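Local coordinates for D-aminopeptidase (Burkholderia sp. LK4, PDB 5TZB), which probably removes N-terminal beta-amino acids from peptides, as a beta-aminopeptidase of the Ntn-hydrolase type in peptidase family S58, at residues E71-A76 / S80-G85; A220-R225 / A287-G292; T306-L311 / G325-N330. One frame throughout, in Å; residues are numbered along the deposited sequence.

Contact 1: E71-A76 / S80-G85; sequences EPRAGA and SPCFAG
Arg73 turns CG beside its backbone N (chi1 -62°), and its chain bends at chi2, which lays the guanidinium along Ser80, Pro81 and Cys82. Ser80 places OG anti to its backbone N, on the Arg73 side. The edge of the guanidinium does the bonding. Arg73 NE donates to Ser80 O at 2.9 Å, with an N-H...O angle of 159°. Arg73 NH2 donates to Pro81 O at 3.0 Å, and this bond is similarly straight (164°). Both oxygens lie close to the guanidinium plane, but each is approached from above its own carbonyl plane. The two faces are lined as well. Cys82 SG sits over one, 3.3 Å from Arg73 NE. Ser80 OG sits over the other, 3.0 Å from Arg73 NE, at too poor an angle for a hydrogen bond. Pro72 adds an apolar touch, its CB 4.0 Å from Cys82 SG. A weak bond from Ser80 N to Ala76 O (3.5 Å) spans the turn 76-80, inside the loop between strands 63-71 and 82-88. Thr306 O accepts from Arg73 NH1, and Asn308 O is a second acceptor for NH2. The guanidinium thus makes four hydrogen bonds to backbone carbonyls. Their partial negative charge would be expected to stabilise the positive group, and bonds at several of its edges should fix its rotation.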
ATOM      1  N   GLU C  71      -0.685  -2.076 -27.385  1.00 20.04           N
ATOM      2  CA  GLU C  71      -0.688  -3.538 -27.344  1.00 20.16           C
ATOM      3  C   GLU C  71       0.639  -3.973 -26.737  1.00 18.09           C
ATOM      4  O   GLU C  71       1.694  -3.589 -27.246  1.00 18.39           O
ATOM      5  CB  GLU C  71      -0.868  -4.152 -28.736  1.00 21.07           C
ATOM      6  CG  GLU C  71      -2.196  -3.839 -29.406  1.00 23.77           C
ATOM      7  CD  GLU C  71      -3.353  -4.700 -28.900  1.00 25.65           C
ATOM      8  OE1 GLU C  71      -3.194  -5.421 -27.884  1.00 26.17           O
ATOM      9  OE2 GLU C  71      -4.422  -4.676 -29.548  1.00 26.98           O
ATOM     10  N   PRO C  72       0.598  -4.722 -25.619  1.00 16.40           N
ATOM     11  CA  PRO C  72       1.849  -5.130 -24.982  1.00 16.83           C
ATOM     12  C   PRO C  72       2.608  -6.225 -25.746  1.00 18.39           C
ATOM     13  O   PRO C  72       3.792  -6.410 -25.473  1.00 19.51           O
ATOM     14  CB  PRO C  72       1.386  -5.656 -23.618  1.00 15.90           C
ATOM     15  CG  PRO C  72      -0.008  -6.128 -23.867  1.00 15.30           C
ATOM     16  CD  PRO C  72      -0.580  -5.158 -24.840  1.00 15.16           C
ATOM     17  N   ARG C  73       1.938  -6.942 -26.647  1.00 19.02           N
ATOM     18  CA  ARG C  73       2.540  -8.064 -27.381  1.00 19.97           C
ATOM     19  C   ARG C  73       2.346  -7.936 -28.889  1.00 22.73           C
ATOM     20  O   ARG C  73       1.547  -7.118 -29.359  1.00 23.59           O
ATOM     21  CB  ARG C  73       1.947  -9.404 -26.923  1.00 19.64           C
ATOM     22  CG  ARG C  73       2.175  -9.763 -25.459  1.00 19.78           C
ATOM     23  CD  ARG C  73       3.611 -10.207 -25.200  1.00 19.89           C
ATOM     24  NE  ARG C  73       3.750 -10.848 -23.898  1.00 19.44           N
ATOM     25  CZ  ARG C  73       4.911 -11.238 -23.375  1.00 19.47           C
ATOM     26  NH1 ARG C  73       6.041 -11.039 -24.039  1.00 20.08           N
ATOM     27  NH2 ARG C  73       4.946 -11.812 -22.179  1.00 18.65           N
ATOM     28  N   ALA C  74       3.079  -8.750 -29.649  1.00 23.49           N
ATOM     29  CA  ALA C  74       2.912  -8.783 -31.096  1.00 24.36           C
ATOM     30  C   ALA C  74       1.530  -9.324 -31.442  1.00 24.67           C
ATOM     31  O   ALA C  74       0.931  -8.922 -32.440  1.00 25.57           O
ATOM     32  CB  ALA C  74       4.011  -9.634 -31.758  1.00 24.25           C
ATOM     33  N   GLY C  75       1.047 -10.264 -30.631  1.00 25.09           N
ATOM     34  CA  GLY C  75      -0.288 -10.813 -30.794  1.00 25.27           C
ATOM     35  C   GLY C  75      -1.217 -10.451 -29.648  1.00 25.58           C
ATOM     36  O   GLY C  75      -1.018  -9.448 -28.952  1.00 25.94           O
ATOM     37  N   ALA C  76      -2.214 -11.299 -29.419  1.00 25.08           N
ATOM     38  CA  ALA C  76      -3.214 -11.034 -28.396  1.00 25.62           C
ATOM     39  C   ALA C  76      -2.632 -11.079 -26.977  1.00 23.98           C
ATOM     40  O   ALA C  76      -1.963 -12.032 -26.595  1.00 21.97           O
ATOM     41  CB  ALA C  76      -4.360 -12.021 -28.531  1.00 26.76           C
ATOM     42  N   SER C  80      -0.701 -14.118 -24.094  1.00 22.47           N
ATOM     43  CA  SER C  80       0.655 -13.969 -23.606  1.00 21.90           C
ATOM     44  C   SER C  80       0.750 -12.858 -22.564  1.00 19.12           C
ATOM     45  O   SER C  80       1.216 -11.759 -22.860  1.00 17.19           O
ATOM     46  CB  SER C  80       1.610 -13.687 -24.765  1.00 24.97           C
ATOM     47  OG  SER C  80       2.960 -13.757 -24.317  1.00 27.45           O
ATOM     48  N   PRO C  81       0.324 -13.158 -21.330  1.00 18.70           N
ATOM     49  CA  PRO C  81       0.323 -12.175 -20.246  1.00 17.93           C
ATOM     50  C   PRO C  81       1.695 -11.578 -19.980  1.00 17.34           C
ATOM     51  O   PRO C  81       2.701 -12.259 -20.164  1.00 17.10           O
ATOM     52  CB  PRO C  81      -0.138 -13.003 -19.032  1.00 17.75           C
ATOM     53  CG  PRO C  81      -0.899 -14.132 -19.615  1.00 18.22           C
ATOM     54  CD  PRO C  81      -0.181 -14.466 -20.879  1.00 19.05           C
ATOM     55  N   CYS C  82       1.730 -10.324 -19.532  1.00 17.29           N
ATOM     56  CA  CYS C  82       2.973  -9.685 -19.116  1.00 15.56           C
ATOM     57  C   CYS C  82       2.940  -9.422 -17.626  1.00 14.79           C
ATOM     58  O   CYS C  82       1.917  -9.005 -17.079  1.00 15.19           O
ATOM     59  CB  CYS C  82       3.201  -8.356 -19.847  1.00 16.23           C
ATOM     60  SG  CYS C  82       3.405  -8.466 -21.623  1.00 18.56           S
ATOM     61  N   PHE C  83       4.063  -9.645 -16.962  1.00 13.87           N
ATOM     62  CA  PHE C  83       4.205  -9.159 -15.607  1.00 13.90           C
ATOM     63  C   PHE C  83       4.096  -7.618 -15.625  1.00 14.23           C
ATOM     64  O   PHE C  83       4.506  -6.954 -16.588  1.00 13.20           O
ATOM     65  CB  PHE C  83       5.522  -9.624 -14.999  1.00 13.28           C
ATOM     66  CG  PHE C  83       5.528 -11.087 -14.591  1.00 13.92           C
ATOM     67  CD1 PHE C  83       4.367 -11.703 -14.129  1.00 12.76           C
ATOM     68  CD2 PHE C  83       6.704 -11.841 -14.658  1.00 13.91           C
ATOM     69  CE1 PHE C  83       4.375 -13.055 -13.729  1.00 14.06           C
ATOM     70  CE2 PHE C  83       6.724 -13.194 -14.273  1.00 13.46           C
ATOM     71  CZ  PHE C  83       5.562 -13.801 -13.804  1.00 12.85           C
ATOM     72  N   ALA C  84       3.488  -7.058 -14.588  1.00 14.53           N
ATOM     73  CA  ALA C  84       3.249  -5.622 -14.565  1.00 13.07           C
ATOM     74  C   ALA C  84       3.069  -5.126 -13.143  1.00 14.09           C
ATOM     75  O   ALA C  84       2.866  -5.912 -12.222  1.00 12.70           O
ATOM     76  CB  ALA C  84       2.035  -5.269 -15.419  1.00 10.81           C
ATOM     77  N   GLY C  85       3.144  -3.809 -12.970  1.00 13.85           N
ATOM     78  CA  GLY C  85       2.956  -3.212 -11.668  1.00 13.21           C
ATOM     79  C   GLY C  85       2.499  -1.776 -11.852  1.00 13.92           C
ATOM     80  O   GLY C  85       2.671  -1.193 -12.934  1.00 13.49           O
TER

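Contact 2: A220-R225 / A287-G292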
ATOM      1  N   ALA C 220       0.385  13.603 -21.309  1.00 20.56           N
ATOM      2  CA  ALA C 220       0.764  14.681 -20.399  1.00 20.25           C
ATOM      3  C   ALA C 220      -0.264  15.805 -20.416  1.00 20.35           C
ATOM      4  O   ALA C 220      -0.525  16.406 -21.467  1.00 19.86           O
ATOM      5  CB  ALA C 220       2.154  15.223 -20.760  1.00 21.26           C
ATOM      6  N   ASN C 221      -0.825  16.076 -19.241  1.00 20.06           N
ATOM      7  CA  ASN C 221      -1.895  17.050 -19.071  1.00 20.22           C
ATOM      8  C   ASN C 221      -1.787  17.764 -17.727  1.00 19.64           C
ATOM      9  O   ASN C 221      -2.793  18.049 -17.094  1.00 18.96           O
ATOM     10  CB  ASN C 221      -3.250  16.340 -19.178  1.00 19.78           C
ATOM     11  CG  ASN C 221      -4.417  17.300 -19.313  1.00 20.34           C
ATOM     12  OD1 ASN C 221      -4.419  18.179 -20.169  1.00 20.52           O
ATOM     13  ND2 ASN C 221      -5.424  17.132 -18.449  1.00 20.19           N
ATOM     14  N   TYR C 222      -0.562  18.040 -17.287  1.00 19.43           N
ATOM     15  CA  TYR C 222      -0.330  18.540 -15.932  1.00 19.07           C
ATOM     16  C   TYR C 222       0.487  19.837 -15.962  1.00 20.19           C
ATOM     17  O   TYR C 222       1.087  20.176 -16.977  1.00 20.73           O
ATOM     18  CB  TYR C 222       0.431  17.493 -15.096  1.00 18.48           C
ATOM     19  CG  TYR C 222       1.895  17.544 -15.460  1.00 17.51           C
ATOM     20  CD1 TYR C 222       2.793  18.298 -14.712  1.00 15.27           C
ATOM     21  CD2 TYR C 222       2.366  16.897 -16.596  1.00 16.73           C
ATOM     22  CE1 TYR C 222       4.123  18.414 -15.091  1.00 16.33           C
ATOM     23  CE2 TYR C 222       3.702  16.998 -16.985  1.00 16.54           C
ATOM     24  CZ  TYR C 222       4.575  17.760 -16.218  1.00 16.62           C
ATOM     25  OH  TYR C 222       5.905  17.878 -16.576  1.00 16.66           O
ATOM     26  N   GLY C 223       0.543  20.529 -14.826  1.00 20.48           N
ATOM     27  CA  GLY C 223       1.620  21.465 -14.574  1.00 20.81           C
ATOM     28  C   GLY C 223       1.374  22.931 -14.797  1.00 22.35           C
ATOM     29  O   GLY C 223       0.622  23.348 -15.686  1.00 22.21           O
ATOM     30  N   VAL C 224       2.031  23.732 -13.973  1.00 23.65           N
ATOM     31  CA  VAL C 224       1.941  25.165 -14.145  1.00 25.04           C
ATOM     32  C   VAL C 224       3.146  25.658 -14.942  1.00 23.62           C
ATOM     33  O   VAL C 224       4.231  25.060 -14.927  1.00 21.82           O
ATOM     34  CB  VAL C 224       1.852  25.903 -12.796  1.00 26.79           C
ATOM     35  CG1 VAL C 224       0.772  25.258 -11.924  1.00 26.64           C
ATOM     36  CG2 VAL C 224       3.153  25.830 -12.075  1.00 27.14           C
ATOM     37  N   ARG C 225       2.920  26.748 -15.653  1.00 23.62           N
ATOM     38  CA  ARG C 225       3.904  27.329 -16.557  1.00 24.09           C
ATOM     39  C   ARG C 225       5.318  27.501 -15.966  1.00 23.64           C
ATOM     40  O   ARG C 225       6.289  26.931 -16.489  1.00 22.34           O
ATOM     41  CB  ARG C 225       3.385  28.688 -17.034  1.00 23.55           C
ATOM     42  CG  ARG C 225       4.316  29.407 -17.984  1.00 24.23           C
ATOM     43  CD  ARG C 225       4.422  28.716 -19.345  1.00 24.09           C
ATOM     44  NE  ARG C 225       3.152  28.641 -20.069  1.00 24.69           N
ATOM     45  CZ  ARG C 225       2.555  29.687 -20.648  1.00 25.38           C
ATOM     46  NH1 ARG C 225       3.098  30.903 -20.563  1.00 25.80           N
ATOM     47  NH2 ARG C 225       1.408  29.529 -21.306  1.00 24.47           N
ATOM     48  N   ALA C 287       9.047  14.587 -12.048  1.00 15.95           N
ATOM     49  CA  ALA C 287       9.550  15.622 -11.139  1.00 15.78           C
ATOM     50  C   ALA C 287      10.599  16.488 -11.820  1.00 16.25           C
ATOM     51  O   ALA C 287      10.658  17.687 -11.572  1.00 15.45           O
ATOM     52  CB  ALA C 287      10.139  15.002  -9.878  1.00 14.51           C
ATOM     53  N   ARG C 288      11.437  15.870 -12.651  1.00 16.41           N
ATOM     54  CA  ARG C 288      12.534  16.606 -13.290  1.00 16.53           C
ATOM     55  C   ARG C 288      12.036  17.580 -14.368  1.00 16.70           C
ATOM     56  O   ARG C 288      12.748  18.515 -14.732  1.00 18.48           O
ATOM     57  CB  ARG C 288      13.609  15.630 -13.836  1.00 20.70           C
ATOM     58  CG  ARG C 288      14.384  15.005 -12.670  1.00 22.30           C
ATOM     59  CD  ARG C 288      15.504  14.000 -12.972  1.00 25.42           C
ATOM     60  NE  ARG C 288      15.338  13.185 -14.159  1.00 27.39           N
ATOM     61  CZ  ARG C 288      15.940  12.009 -14.349  1.00 28.19           C
ATOM     62  NH1 ARG C 288      15.727  11.336 -15.475  1.00 27.75           N
ATOM     63  NH2 ARG C 288      16.727  11.487 -13.410  1.00 27.62           N
ATOM     64  N   VAL C 289      10.819  17.382 -14.870  1.00 16.28           N
ATOM     65  CA  VAL C 289      10.232  18.331 -15.825  1.00 17.17           C
ATOM     66  C   VAL C 289       9.437  19.436 -15.097  1.00 18.09           C
ATOM     67  O   VAL C 289       9.150  20.504 -15.676  1.00 17.63           O
ATOM     68  CB  VAL C 289       9.341  17.606 -16.844  1.00 17.18           C
ATOM     69  CG1 VAL C 289       8.885  18.545 -17.957  1.00 17.85           C
ATOM     70  CG2 VAL C 289      10.106  16.434 -17.438  1.00 17.48           C
ATOM     71  N   GLY C 290       9.095  19.185 -13.828  1.00 15.53           N
ATOM     72  CA  GLY C 290       8.427  20.180 -13.007  1.00 15.61           C
ATOM     73  C   GLY C 290       7.045  19.790 -12.520  1.00 16.86           C
ATOM     74  O   GLY C 290       6.243  20.659 -12.160  1.00 17.77           O
ATOM     75  N   GLY C 291       6.758  18.488 -12.521  1.00 16.90           N
ATOM     76  CA  GLY C 291       5.477  17.968 -12.080  1.00 15.45           C
ATOM     77  C   GLY C 291       5.480  17.342 -10.703  1.00 15.38           C
ATOM     78  O   GLY C 291       6.486  17.393  -9.981  1.00 15.42           O
ATOM     79  N   GLY C 292       4.336  16.762 -10.330  1.00 14.25           N
ATOM     80  CA  GLY C 292       4.210  15.995  -9.105  1.00 14.14           C
ATOM     81  C   GLY C 292       3.820  16.797  -7.872  1.00 15.87           C
ATOM     82  O   GLY C 292       3.889  16.283  -6.757  1.00 16.58           O
TER
HETATM   83  O   HOH W   1       3.774  22.100 -12.117  1.00 35.63           O
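The Schellman motif that ends helix 272-289 packs, through Val289, Gly290 and Gly291, against the side chain of Tyr222. Gly290 is its C-prime residue, with a phi of 118°, and a weak bond from Gly290 N to Ala287 O belongs to the turn. Tyr222 holds CG in the crowded position between its backbone N and carbonyl carbon (chi1 79°), and from there the ring reaches across to the helix end. Its CE1 closes to 3.3 Å from Gly291 CA. Gly291 has no side chain, which permits so near an approach. Gly290 C lies at the ring edge, 4.1 Å from Tyr222 CE1. Further out, Tyr222 OH rests against the methyl Val289 CG1 at 3.4 Å, and the two side chains cross at about a right angle. No direct hydrogen bond joins the segments. One water bridges them instead: it accepts from Val224 N at 3.0 Å and donates to Gly290 O at 2.9 Å. Ile349 of helix 331-355 also touches both Tyr222 and Val289. On the helix side, Ala287 O accepts from Arg288 NE of the third subunit. A glycine with positive phi as the C-prime residue, closing the helix, is typical of the Schellman motif; here Tyr222 packs beside it.

Contact 3: T306-L311 / G325-N330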
ATOM      1  N   THR C 306       8.154  -7.600 -20.831  1.00 17.44           N
ATOM      2  CA  THR C 306       7.881  -8.643 -21.825  1.00 17.08           C
ATOM      3  C   THR C 306       8.877  -9.798 -21.753  1.00 17.50           C
ATOM      4  O   THR C 306       8.705 -10.802 -22.445  1.00 18.07           O
ATOM      5  CB  THR C 306       7.881  -8.070 -23.257  1.00 17.87           C
ATOM      6  OG1 THR C 306       9.175  -7.526 -23.552  1.00 18.09           O
ATOM      7  CG2 THR C 306       6.835  -6.959 -23.404  1.00 17.67           C
ATOM      8  N   GLY C 307       9.889  -9.670 -20.891  1.00 17.45           N
ATOM      9  CA  GLY C 307      10.980 -10.631 -20.795  1.00 18.52           C
ATOM     10  C   GLY C 307      10.576 -12.053 -20.472  1.00 19.58           C
ATOM     11  O   GLY C 307      11.124 -13.012 -21.017  1.00 20.86           O
ATOM     12  N   ASN C 308       9.618 -12.200 -19.567  1.00 18.70           N
ATOM     13  CA  ASN C 308       9.021 -13.505 -19.319  1.00 20.38           C
ATOM     14  C   ASN C 308       7.804 -13.713 -20.214  1.00 23.09           C
ATOM     15  O   ASN C 308       6.913 -12.871 -20.253  1.00 22.45           O
ATOM     16  CB  ASN C 308       8.652 -13.641 -17.838  1.00 20.09           C
ATOM     17  CG  ASN C 308       9.873 -13.788 -16.951  1.00 20.39           C
ATOM     18  OD1 ASN C 308      10.547 -14.824 -16.964  1.00 21.66           O
ATOM     19  ND2 ASN C 308      10.190 -12.744 -16.208  1.00 19.82           N
ATOM     20  N   ASP C 309       7.803 -14.775 -21.013  1.00 25.92           N
ATOM     21  CA  ASP C 309       6.613 -15.081 -21.809  1.00 27.57           C
ATOM     22  C   ASP C 309       6.198 -16.512 -21.539  1.00 25.52           C
ATOM     23  O   ASP C 309       6.810 -17.193 -20.722  1.00 23.64           O
ATOM     24  CB  ASP C 309       6.835 -14.800 -23.304  1.00 31.20           C
ATOM     25  CG  ASP C 309       7.913 -15.682 -23.945  1.00 35.10           C
ATOM     26  OD1 ASP C 309       8.320 -15.360 -25.088  1.00 37.11           O
ATOM     27  OD2 ASP C 309       8.366 -16.671 -23.330  1.00 35.70           O
ATOM     28  N   GLY C 310       5.158 -16.975 -22.214  1.00 26.18           N
ATOM     29  CA  GLY C 310       4.660 -18.308 -21.932  1.00 25.57           C
ATOM     30  C   GLY C 310       4.040 -18.366 -20.548  1.00 24.29           C
ATOM     31  O   GLY C 310       3.951 -19.431 -19.947  1.00 22.82           O
ATOM     32  N   LEU C 311       3.631 -17.208 -20.023  1.00 24.08           N
ATOM     33  CA  LEU C 311       2.947 -17.169 -18.735  1.00 23.37           C
ATOM     34  C   LEU C 311       1.556 -17.735 -18.964  1.00 24.50           C
ATOM     35  O   LEU C 311       1.003 -17.589 -20.055  1.00 25.75           O
ATOM     36  CB  LEU C 311       2.899 -15.737 -18.153  1.00 22.03           C
ATOM     37  CG  LEU C 311       4.236 -15.040 -17.857  1.00 20.52           C
ATOM     38  CD1 LEU C 311       4.034 -13.632 -17.291  1.00 19.50           C
ATOM     39  CD2 LEU C 311       5.063 -15.877 -16.880  1.00 20.45           C
ATOM     40  N   GLY C 325       8.582 -21.841 -14.874  1.00 15.38           N
ATOM     41  CA  GLY C 325       9.911 -21.283 -14.764  1.00 15.37           C
ATOM     42  C   GLY C 325       9.918 -19.860 -15.289  1.00 16.05           C
ATOM     43  O   GLY C 325       9.546 -19.608 -16.436  1.00 15.81           O
ATOM     44  N   VAL C 326      10.384 -18.925 -14.472  1.00 16.99           N
ATOM     45  CA  VAL C 326      10.487 -17.551 -14.938  1.00 16.86           C
ATOM     46  C   VAL C 326      11.853 -17.015 -14.566  1.00 18.33           C
ATOM     47  O   VAL C 326      12.550 -17.609 -13.755  1.00 19.22           O
ATOM     48  CB  VAL C 326       9.376 -16.645 -14.334  1.00 17.70           C
ATOM     49  CG1 VAL C 326       8.012 -17.086 -14.836  1.00 17.67           C
ATOM     50  CG2 VAL C 326       9.434 -16.664 -12.801  1.00 16.28           C
ATOM     51  N   LYS C 327      12.228 -15.893 -15.173  1.00 18.79           N
ATOM     52  CA  LYS C 327      13.493 -15.233 -14.904  1.00 20.33           C
ATOM     53  C   LYS C 327      13.301 -13.922 -14.164  1.00 19.47           C
ATOM     54  O   LYS C 327      12.304 -13.235 -14.360  1.00 17.94           O
ATOM     55  CB  LYS C 327      14.247 -14.959 -16.199  1.00 23.50           C
ATOM     56  CG  LYS C 327      14.750 -16.198 -16.884  1.00 26.58           C
ATOM     57  CD  LYS C 327      15.518 -15.792 -18.124  1.00 28.29           C
ATOM     58  CE  LYS C 327      15.949 -17.011 -18.911  1.00 28.87           C
ATOM     59  NZ  LYS C 327      16.651 -16.579 -20.151  1.00 30.33           N
ATOM     60  N   MET C 328      14.283 -13.573 -13.349  1.00 19.82           N
ATOM     61  CA  MET C 328      14.252 -12.316 -12.635  1.00 19.90           C
ATOM     62  C   MET C 328      15.558 -11.560 -12.849  1.00 17.45           C
ATOM     63  O   MET C 328      16.654 -12.132 -12.790  1.00 17.48           O
ATOM     64  CB  MET C 328      13.977 -12.558 -11.153  1.00 21.81           C
ATOM     65  CG  MET C 328      15.155 -12.412 -10.222  1.00 23.46           C
ATOM     66  SD  MET C 328      14.654 -12.627  -8.489  1.00 27.98           S
ATOM     67  CE  MET C 328      13.850 -11.077  -8.138  1.00 38.31           C
ATOM     68  N   VAL C 329      15.433 -10.275 -13.124  1.00 15.52           N
ATOM     69  CA  VAL C 329      16.600  -9.414 -13.220  1.00 14.16           C
ATOM     70  C   VAL C 329      17.169  -9.351 -11.812  1.00 12.94           C
ATOM     71  O   VAL C 329      16.426  -9.150 -10.856  1.00 14.84           O
ATOM     72  CB  VAL C 329      16.236  -7.986 -13.752  1.00 12.25           C
ATOM     73  CG1 VAL C 329      17.419  -7.008 -13.623  1.00 11.83           C
ATOM     74  CG2 VAL C 329      15.756  -8.053 -15.211  1.00 12.86           C
ATOM     75  N   ASN C 330      18.466  -9.583 -11.664  1.00 11.21           N
ATOM     76  CA  ASN C 330      19.100  -9.460 -10.357  1.00 12.36           C
ATOM     77  C   ASN C 330      19.160  -8.002  -9.931  1.00 13.22           C
ATOM     78  O   ASN C 330      19.315  -7.110 -10.783  1.00 13.01           O
ATOM     79  CB  ASN C 330      20.496 -10.102 -10.378  1.00 12.41           C
ATOM     80  CG  ASN C 330      20.412 -11.632 -10.404  1.00 14.34           C
ATOM     81  OD1 ASN C 330      19.592 -12.213  -9.699  1.00 15.32           O
ATOM     82  ND2 ASN C 330      21.187 -12.273 -11.273  1.00 15.88           N
TER
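Asn308 meets the backbone of Lys327 with both ends of its side-chain amide. Its CG stands beside the backbone N, anti to the carbonyl carbon: chi1 -72° sends CG toward the strand and chi2 -71° turns the amide to face Lys327. OD1 accepts from Lys327 N at 2.7 Å in a bond that is almost perfectly straight (179°), with the donor tilted a little from the amide carbonyl plane. ND2 gives a hydrogen to Lys327 O at 2.9 Å. That oxygen lies in the amide plane of Asn308, and the donor meets one of its lone pairs. Two bonds to a single residue fix the rotation of the amide and which end is oxygen and which is nitrogen. The side chain thereby serves the N-H and C=O of Lys327 much as a neighbouring strand would. Asn308 OD1 also lies 3.4 Å from both CA and CB of Val326. The Lys327 side chain is extended beyond CG and leads away; its CB alone stays near the amide. Leu311 holds CG anti to its carbonyl carbon, from where its methyl CD2 meets Val326 CG1 at 3.8 Å, the two side chains crossing at about a right angle. Phe83 of strand 82-88 packs against Asn308, Leu311 and Val326. Strand 323-329 pairs antiparallel, through Val326 to Val329, with a strand of the second subunit, and Met328 also touches helix 272-289.

In the fold
The contacts follow one another along the chain, all within the part that belongs to peptidase family S58. Contacts 1 and 3 are neighbours, their centres 12 Å apart on the same side of the chain's centre. They touch directly: Arg73 of contact 1 bonds to the loop 306-311, and Phe83 packs on Leu311. Strand 82-88 leaves contact 1 and strand 298-305, antiparallel to it in the same mixed sheet, leads into contact 3. Contact 2 lies on the other side of the chain's centre, 29 Å from contact 1 and 34 Å from contact 3 between centres. Strand 213-220 of the same sheet leads into it. Contact 3 faces the second subunit and contact 2 the third, so two separate interfaces of the four-chain assembly are involved.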